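Local coordinates for ABC transporter sugar binding protein (Xanthomonas axonopodis pv. citri, PDB 3UOR), which probably serves as the periplasmic sugar-binding component of an ABC transporter, capturing maltose or a related sugar for uptake, at residues T31-A36 with H59-N64. Numbering follows the deposited sequence.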
ATOM      1  N   THR A  31     -25.418 -18.045   9.613  1.00 74.86           N
ATOM      2  CA  THR A  31     -24.581 -16.955  10.086  1.00 66.15           C
ATOM      3  C   THR A  31     -23.119 -17.115   9.696  1.00 70.71           C
ATOM      4  O   THR A  31     -22.488 -18.136   9.969  1.00 75.87           O
ATOM      5  CB  THR A  31     -24.698 -16.736  11.599  1.00 67.55           C
ATOM      6  OG1 THR A  31     -25.965 -16.135  11.892  1.00 75.51           O
ATOM      7  CG2 THR A  31     -23.597 -15.806  12.082  1.00 62.77           C
ATOM      8  N   VAL A  32     -22.599 -16.079   9.050  1.00 64.51           N
ATOM      9  CA  VAL A  32     -21.199 -15.987   8.671  1.00 63.73           C
ATOM     10  C   VAL A  32     -20.492 -14.959   9.561  1.00 60.22           C
ATOM     11  O   VAL A  32     -21.000 -13.856   9.780  1.00 59.05           O
ATOM     12  CB  VAL A  32     -21.084 -15.596   7.186  1.00 56.99           C
ATOM     13  CG1 VAL A  32     -19.744 -14.999   6.889  1.00 68.10           C
ATOM     14  CG2 VAL A  32     -21.335 -16.817   6.319  1.00 67.47           C
ATOM     15  N   ARG A  33     -19.335 -15.328  10.099  1.00 60.96           N
ATOM     16  CA  ARG A  33     -18.556 -14.390  10.898  1.00 55.61           C
ATOM     17  C   ARG A  33     -17.432 -13.756  10.086  1.00 59.07           C
ATOM     18  O   ARG A  33     -16.533 -14.436   9.578  1.00 58.20           O
ATOM     19  CB  ARG A  33     -18.024 -15.045  12.168  1.00 55.27           C
ATOM     20  CG  ARG A  33     -19.122 -15.376  13.172  1.00 69.93           C
ATOM     21  CD  ARG A  33     -18.528 -15.934  14.447  1.00 81.47           C
ATOM     22  NE  ARG A  33     -17.593 -17.022  14.164  1.00 89.33           N
ATOM     23  CZ  ARG A  33     -16.322 -17.046  14.558  1.00 89.46           C
ATOM     24  NH1 ARG A  33     -15.819 -16.040  15.273  1.00 83.02           N
ATOM     25  NH2 ARG A  33     -15.559 -18.085  14.241  1.00 90.03           N
ATOM     26  N   PHE A  34     -17.507 -12.436   9.990  1.00 56.80           N
ATOM     27  CA  PHE A  34     -16.621 -11.628   9.162  1.00 49.07           C
ATOM     28  C   PHE A  34     -15.846 -10.661  10.062  1.00 46.87           C
ATOM     29  O   PHE A  34     -16.432  -9.771  10.676  1.00 49.49           O
ATOM     30  CB  PHE A  34     -17.483 -10.858   8.152  1.00 41.45           C
ATOM     31  CG  PHE A  34     -16.720  -9.915   7.272  1.00 48.49           C
ATOM     32  CD1 PHE A  34     -15.351 -10.033   7.106  1.00 45.17           C
ATOM     33  CD2 PHE A  34     -17.386  -8.916   6.589  1.00 46.41           C
ATOM     34  CE1 PHE A  34     -14.653  -9.156   6.285  1.00 47.95           C
ATOM     35  CE2 PHE A  34     -16.703  -8.042   5.767  1.00 44.62           C
ATOM     36  CZ  PHE A  34     -15.329  -8.163   5.612  1.00 48.75           C
ATOM     37  N   TRP A  35     -14.535 -10.851  10.158  1.00 43.13           N
ATOM     38  CA  TRP A  35     -13.689  -9.942  10.929  1.00 39.76           C
ATOM     39  C   TRP A  35     -13.038  -8.909  10.019  1.00 42.69           C
ATOM     40  O   TRP A  35     -12.473  -9.258   8.988  1.00 40.55           O
ATOM     41  CB  TRP A  35     -12.585 -10.704  11.644  1.00 42.40           C
ATOM     42  CG  TRP A  35     -13.040 -11.582  12.736  1.00 51.35           C
ATOM     43  CD1 TRP A  35     -14.328 -11.849  13.104  1.00 58.01           C
ATOM     44  CD2 TRP A  35     -12.202 -12.331  13.622  1.00 57.57           C
ATOM     45  NE1 TRP A  35     -14.341 -12.723  14.170  1.00 57.15           N
ATOM     46  CE2 TRP A  35     -13.046 -13.029  14.505  1.00 59.83           C
ATOM     47  CE3 TRP A  35     -10.815 -12.478  13.752  1.00 55.79           C
ATOM     48  CZ2 TRP A  35     -12.548 -13.863  15.504  1.00 65.86           C
ATOM     49  CZ3 TRP A  35     -10.325 -13.295  14.741  1.00 58.80           C
ATOM     50  CH2 TRP A  35     -11.189 -13.983  15.604  1.00 63.12           C
ATOM     51  N   ALA A  36     -13.115  -7.639  10.407  1.00 44.31           N
ATOM     52  CA  ALA A  36     -12.522  -6.559   9.637  1.00 41.51           C
ATOM     53  C   ALA A  36     -11.931  -5.566  10.633  1.00 50.26           C
ATOM     54  O   ALA A  36     -12.214  -5.661  11.825  1.00 51.21           O
ATOM     55  CB  ALA A  36     -13.570  -5.908   8.777  1.00 40.44           C
ATOM     56  N   HIS A  59     -27.064 -14.331   7.362  1.00 73.59           N
ATOM     57  CA  HIS A  59     -26.741 -13.277   8.314  1.00 76.42           C
ATOM     58  C   HIS A  59     -25.226 -13.118   8.389  1.00 72.69           C
ATOM     59  O   HIS A  59     -24.491 -14.103   8.446  1.00 66.17           O
ATOM     60  CB  HIS A  59     -27.314 -13.578   9.700  1.00 84.37           C
ATOM     61  CG  HIS A  59     -26.702 -12.762  10.799  1.00 95.25           C
ATOM     62  ND1 HIS A  59     -26.766 -11.385  10.829  1.00101.84           N
ATOM     63  CD2 HIS A  59     -26.017 -13.129  11.908  1.00101.29           C
ATOM     64  CE1 HIS A  59     -26.142 -10.939  11.906  1.00104.61           C
ATOM     65  NE2 HIS A  59     -25.681 -11.978  12.579  1.00104.37           N
ATOM     66  N   VAL A  60     -24.765 -11.872   8.365  1.00 70.34           N
ATOM     67  CA  VAL A  60     -23.343 -11.582   8.460  1.00 65.99           C
ATOM     68  C   VAL A  60     -23.038 -10.869   9.771  1.00 67.51           C
ATOM     69  O   VAL A  60     -23.529  -9.765  10.022  1.00 68.82           O
ATOM     70  CB  VAL A  60     -22.863 -10.698   7.304  1.00 57.32           C
ATOM     71  CG1 VAL A  60     -21.377 -10.457   7.443  1.00 50.21           C
ATOM     72  CG2 VAL A  60     -23.197 -11.336   5.957  1.00 57.12           C
ATOM     73  N   ASP A  61     -22.232 -11.509  10.606  1.00 60.86           N
ATOM     74  CA  ASP A  61     -21.836 -10.916  11.865  1.00 63.09           C
ATOM     75  C   ASP A  61     -20.490 -10.238  11.685  1.00 61.33           C
ATOM     76  O   ASP A  61     -19.452 -10.904  11.629  1.00 59.33           O
ATOM     77  CB  ASP A  61     -21.759 -11.986  12.955  1.00 72.33           C
ATOM     78  CG  ASP A  61     -21.151 -11.465  14.244  1.00 81.31           C
ATOM     79  OD1 ASP A  61     -21.210 -10.239  14.488  1.00 88.08           O
ATOM     80  OD2 ASP A  61     -20.607 -12.287  15.012  1.00 81.99           O
ATOM     81  N   VAL A  62     -20.506  -8.914  11.578  1.00 62.30           N
ATOM     82  CA  VAL A  62     -19.269  -8.164  11.379  1.00 57.46           C
ATOM     83  C   VAL A  62     -18.641  -7.754  12.710  1.00 65.34           C
ATOM     84  O   VAL A  62     -19.274  -7.090  13.533  1.00 75.01           O
ATOM     85  CB  VAL A  62     -19.480  -6.918  10.494  1.00 51.54           C
ATOM     86  CG1 VAL A  62     -18.174  -6.157  10.340  1.00 46.82           C
ATOM     87  CG2 VAL A  62     -20.011  -7.319   9.128  1.00 57.43           C
ATOM     88  N   GLN A  63     -17.399  -8.174  12.920  1.00 59.79           N
ATOM     89  CA  GLN A  63     -16.652  -7.818  14.119  1.00 62.76           C
ATOM     90  C   GLN A  63     -15.547  -6.856  13.736  1.00 64.80           C
ATOM     91  O   GLN A  63     -14.794  -7.104  12.787  1.00 56.56           O
ATOM     92  CB  GLN A  63     -16.038  -9.060  14.771  1.00 69.08           C
ATOM     93  CG  GLN A  63     -16.990  -9.861  15.644  1.00 84.57           C
ATOM     94  CD  GLN A  63     -17.166  -9.241  17.017  1.00 97.43           C
ATOM     95  OE1 GLN A  63     -18.143  -8.534  17.273  1.00101.62           O
ATOM     96  NE2 GLN A  63     -16.209  -9.496  17.908  1.00 98.73           N
ATOM     97  N   ASN A  64     -15.458  -5.757  14.479  1.00 70.85           N
ATOM     98  CA  ASN A  64     -14.420  -4.756  14.266  1.00 64.78           C
ATOM     99  C   ASN A  64     -13.253  -5.010  15.196  1.00 64.30           C
ATOM    100  O   ASN A  64     -13.343  -4.782  16.399  1.00 68.72           O
ATOM    101  CB  ASN A  64     -14.975  -3.345  14.497  1.00 62.42           C
ATOM    102  CG  ASN A  64     -13.930  -2.254  14.291  1.00 62.72           C
ATOM    103  OD1 ASN A  64     -12.724  -2.498  14.357  1.00 69.64           O
ATOM    104  ND2 ASN A  64     -14.396  -1.041  14.047  1.00 60.99           N
TER
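Phe34 packs beside Val60 and Val62 on one face of two parallel strands, 31-36 and 59-64, a face buried except toward Val62 and Asn64. The edge of its ring lies toward CG1 of Val60, and its CD2 meets CG2 of Val62 at 4.0 Å. With CG anti to the backbone N (chi1 177°), the Phe34 side chain lies alongside Val62, both pointing the same way. The backbones are joined by five nearly straight N-H...O bonds. Val32 and Phe34 use both their N and O, bonding to His59 and Asp61 and to Asp61 and Gln63 respectively; the shortest include Val32 N to His59 O, 2.8 Å. Ala36 N to Gln63 O, 3.0 Å, closes the series.

The other face is more polar and opens to solvent at His59 and Gln63, with Trp35 its buried member. Thr31 OG1 sits in the plane of the His59 ring, at its edge, 3.0 Å from CD2. Arg33 and Asp61, both partly exposed, run side by side without a salt bridge, Arg33 NE staying 5.7 Å from Asp61 OD2. Gln63 lays its CB against Trp35 CD1 at 3.7 Å, its amide plane turned 64° from the indole, which also makes a cation-pi contact with Lys73.

With helix 39-52 between them, the strands form a beta-alpha-beta unit; that helix sets Val44 on Phe34 and Phe51 on Val60. Helix 314-324 adds Leu320 and Leu324 against Phe34, while strand 86-90 continues the parallel sheet beyond strand 31-36.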